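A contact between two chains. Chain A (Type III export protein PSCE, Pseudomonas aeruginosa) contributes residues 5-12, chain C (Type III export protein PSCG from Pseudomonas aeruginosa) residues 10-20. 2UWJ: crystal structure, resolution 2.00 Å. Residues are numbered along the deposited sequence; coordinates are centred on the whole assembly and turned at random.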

# COMPACT_ATOMS: atom_id res chain seq x y z
N MET A 5 8.47 3.53 -5.42
CA MET A 5 7.25 3.83 -6.12
C MET A 5 6.20 2.76 -5.80
O MET A 5 5.02 2.99 -6.05
CB MET A 5 7.50 3.84 -7.61
CG MET A 5 8.10 5.14 -8.12
SD MET A 5 7.03 6.52 -7.71
CE MET A 5 5.61 6.15 -8.52
N THR A 6 6.60 1.60 -5.26
CA THR A 6 5.61 0.58 -4.97
C THR A 6 5.79 -0.06 -3.59
O THR A 6 6.89 -0.07 -3.03
CB THR A 6 5.63 -0.54 -6.05
OG1 THR A 6 6.86 -1.26 -5.95
CG2 THR A 6 5.53 0.06 -7.48
N ALA A 7 4.68 -0.61 -3.08
CA ALA A 7 4.66 -1.29 -1.78
C ALA A 7 5.66 -2.46 -1.78
O ALA A 7 6.42 -2.64 -0.83
CB ALA A 7 3.23 -1.80 -1.49
N LEU A 8 5.66 -3.25 -2.86
CA LEU A 8 6.59 -4.39 -2.98
C LEU A 8 8.04 -3.90 -2.79
O LEU A 8 8.81 -4.50 -2.05
CB LEU A 8 6.43 -5.05 -4.37
CG LEU A 8 7.56 -6.01 -4.80
CD1 LEU A 8 7.57 -7.24 -3.89
CD2 LEU A 8 7.30 -6.44 -6.26
N GLU A 9 8.42 -2.82 -3.45
CA GLU A 9 9.80 -2.34 -3.29
C GLU A 9 10.11 -1.99 -1.82
O GLU A 9 11.22 -2.21 -1.35
CB GLU A 9 10.05 -1.13 -4.20
CG GLU A 9 10.10 -1.52 -5.66
CD GLU A 9 9.99 -0.32 -6.58
OE1 GLU A 9 11.03 0.36 -6.81
OE2 GLU A 9 8.86 -0.05 -7.03
N THR A 10 9.13 -1.45 -1.09
CA THR A 10 9.40 -1.15 0.33
C THR A 10 9.62 -2.50 1.04
O THR A 10 10.60 -2.68 1.79
CB THR A 10 8.22 -0.37 0.94
OG1 THR A 10 8.08 0.86 0.23
CG2 THR A 10 8.45 -0.08 2.42
N ARG A 11 8.72 -3.45 0.81
CA ARG A 11 8.85 -4.77 1.41
C ARG A 11 10.27 -5.31 1.14
O ARG A 11 10.94 -5.80 2.04
CB ARG A 11 7.80 -5.70 0.81
CG ARG A 11 7.08 -6.62 1.77
CD ARG A 11 5.56 -6.66 1.39
NE ARG A 11 5.26 -7.23 0.06
CZ ARG A 11 4.44 -6.69 -0.85
NH1 ARG A 11 3.81 -5.54 -0.62
NH2 ARG A 11 4.23 -7.30 -2.01
N LEU A 12 10.73 -5.19 -0.10
CA LEU A 12 12.06 -5.67 -0.48
C LEU A 12 13.24 -4.81 0.03
O LEU A 12 14.38 -5.24 -0.06
CB LEU A 12 12.17 -5.77 -2.01
CG LEU A 12 11.25 -6.66 -2.82
CD1 LEU A 12 11.46 -6.33 -4.31
CD2 LEU A 12 11.53 -8.14 -2.55
N ALA C 10 1.80 -9.10 -10.59
CA ALA C 10 1.30 -7.80 -11.08
C ALA C 10 2.12 -6.64 -10.47
O ALA C 10 2.38 -5.63 -11.14
CB ALA C 10 -0.20 -7.60 -10.73
N GLU C 11 2.49 -6.77 -9.20
CA GLU C 11 3.31 -5.73 -8.54
C GLU C 11 4.71 -5.69 -9.08
O GLU C 11 5.32 -4.59 -9.25
CB GLU C 11 3.39 -5.95 -7.02
CG GLU C 11 2.08 -5.82 -6.29
CD GLU C 11 2.29 -6.02 -4.77
OE1 GLU C 11 2.01 -7.13 -4.26
OE2 GLU C 11 2.76 -5.07 -4.10
N LEU C 12 5.28 -6.88 -9.34
CA LEU C 12 6.60 -6.91 -9.95
C LEU C 12 6.53 -6.21 -11.32
O LEU C 12 7.40 -5.43 -11.65
CB LEU C 12 7.07 -8.36 -10.17
CG LEU C 12 7.65 -9.04 -8.91
CD1 LEU C 12 7.67 -10.61 -9.12
CD2 LEU C 12 9.04 -8.44 -8.62
N ALA C 13 5.50 -6.50 -12.10
CA ALA C 13 5.39 -5.89 -13.43
C ALA C 13 5.30 -4.34 -13.34
O ALA C 13 5.93 -3.61 -14.13
CB ALA C 13 4.16 -6.44 -14.17
N LEU C 14 4.49 -3.86 -12.39
CA LEU C 14 4.34 -2.40 -12.24
C LEU C 14 5.67 -1.78 -11.82
O LEU C 14 6.11 -0.80 -12.41
CB LEU C 14 3.26 -2.11 -11.20
CG LEU C 14 3.01 -0.59 -11.08
CD1 LEU C 14 2.47 -0.06 -12.44
CD2 LEU C 14 1.98 -0.36 -9.95
N ALA C 15 6.34 -2.37 -10.81
CA ALA C 15 7.63 -1.84 -10.36
C ALA C 15 8.60 -1.87 -11.53
O ALA C 15 9.32 -0.92 -11.78
CB ALA C 15 8.20 -2.68 -9.17
N GLY C 16 8.60 -2.98 -12.26
CA GLY C 16 9.48 -3.13 -13.40
C GLY C 16 9.21 -2.19 -14.58
O GLY C 16 10.14 -1.81 -15.32
N SER C 17 7.96 -1.80 -14.75
CA SER C 17 7.59 -0.89 -15.85
C SER C 17 8.25 0.48 -15.66
O SER C 17 8.32 1.23 -16.63
CB SER C 17 6.05 -0.70 -15.91
OG SER C 17 5.55 0.05 -14.78
N GLY C 18 8.66 0.82 -14.44
CA GLY C 18 9.29 2.11 -14.19
C GLY C 18 10.81 1.96 -14.12
O GLY C 18 11.54 2.96 -13.93
N GLN C 19 11.30 0.73 -14.26
CA GLN C 19 12.75 0.49 -14.19
C GLN C 19 13.30 -0.27 -15.41
O GLN C 19 14.13 -1.18 -15.30
CB GLN C 19 13.13 -0.22 -12.88
CG GLN C 19 12.82 0.67 -11.68
CD GLN C 19 13.50 0.22 -10.41
OE1 GLN C 19 14.67 -0.13 -10.43
NE2 GLN C 19 12.77 0.24 -9.29
N HIS C 20 12.80 0.12 -16.56
CA HIS C 20 13.25 -0.42 -17.84
C HIS C 20 13.02 -1.91 -18.10
O HIS C 20 13.65 -2.46 -18.99
CB HIS C 20 14.75 -0.06 -18.03
CG HIS C 20 15.11 1.34 -17.59
ND1 HIS C 20 14.49 2.47 -18.10
CD2 HIS C 20 15.96 1.78 -16.62
CE1 HIS C 20 14.95 3.54 -17.46
NE2 HIS C 20 15.83 3.15 -16.56
O HOH W 1 9.97 0.88 -9.59

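A polar group can be carried into a protein interface at little cost if its hydrogen-bonding needs are met on arrival, and the contact between PSCE and PSCG illustrates how the accounts are settled. A helix of chain A that begins at A7(A) meets the helix of chain C nearly at right angles, at 94°, with the axes 9.9 Å apart at their closest. The helices cross steeply, and the two stretches together bury 375 Å².

The clearest pairing of charges is between R11(A) and E11(C). The guanidinium presents its edge to the carboxylate, and NH2 of R11(A) donates to OE1 of E11(C) at 3.2 Å, forming a salt bridge; a second, weak bond runs from the same NH2 to OE2 of E11(C) at 3.4 Å. One nitrogen thus serves both carboxylate oxygens, while NH1 of R11(A) is satisfied elsewhere in the structure. E11(C) is buried, so the nearby positive charge matters: the arginine supplies compensation that solvent could supply only poorly. The carboxylate also lies against the first turn of the chain A helix, with OE2 of E11(C) 3.6 Å from the backbone N of L8(A), a proximity rather than a hydrogen bond.

The second acidic group, E9(A), is handled differently. Its CA-to-CB bond points sideways, yet the end of the side chain comes nearer to chain C. There the carboxylate is served first from within its own chain: OG1 of T6(A) donates to OE2 of E9(A) at 2.6 Å. The same hydroxyl oxygen accepts a weak bond, 3.3 Å long, from the backbone N of E9(A), which makes T6(A) the N-cap of the helix. The threonine oxygen is therefore donor and acceptor at once, tying the glutamate's side chain and its backbone to the helix start.

Across the interface, E9(A) depends on water. Water 1 donates to the backbone O of A15(C) at 2.9 Å and, more weakly, to OE2 of E9(A), also at 2.9 Å, and it accepts from NE2 of Q19(C) at 2.9 Å. The water joins the glutamate to the backbone of A15(C) and the side chain of Q19(C). A direct link might be expected as well, since OE1 of E9(A) is 3.0 Å from NE2 of Q19(C), but the angle is poor and no hydrogen bond forms. Distance alone would have misled.

Apolar contacts accompany these polar sites. CD2 of L8(A) meets CD2 of L12(C) at 3.5 Å; the leucine of chain C starts away from the partner, and its end comes nearer. The small CB of A15(C) approaches OE2 of E9(A) to 3.5 Å and OG1 of T6(A) to 3.8 Å, packing beside the capping cluster without offering it any polar partner.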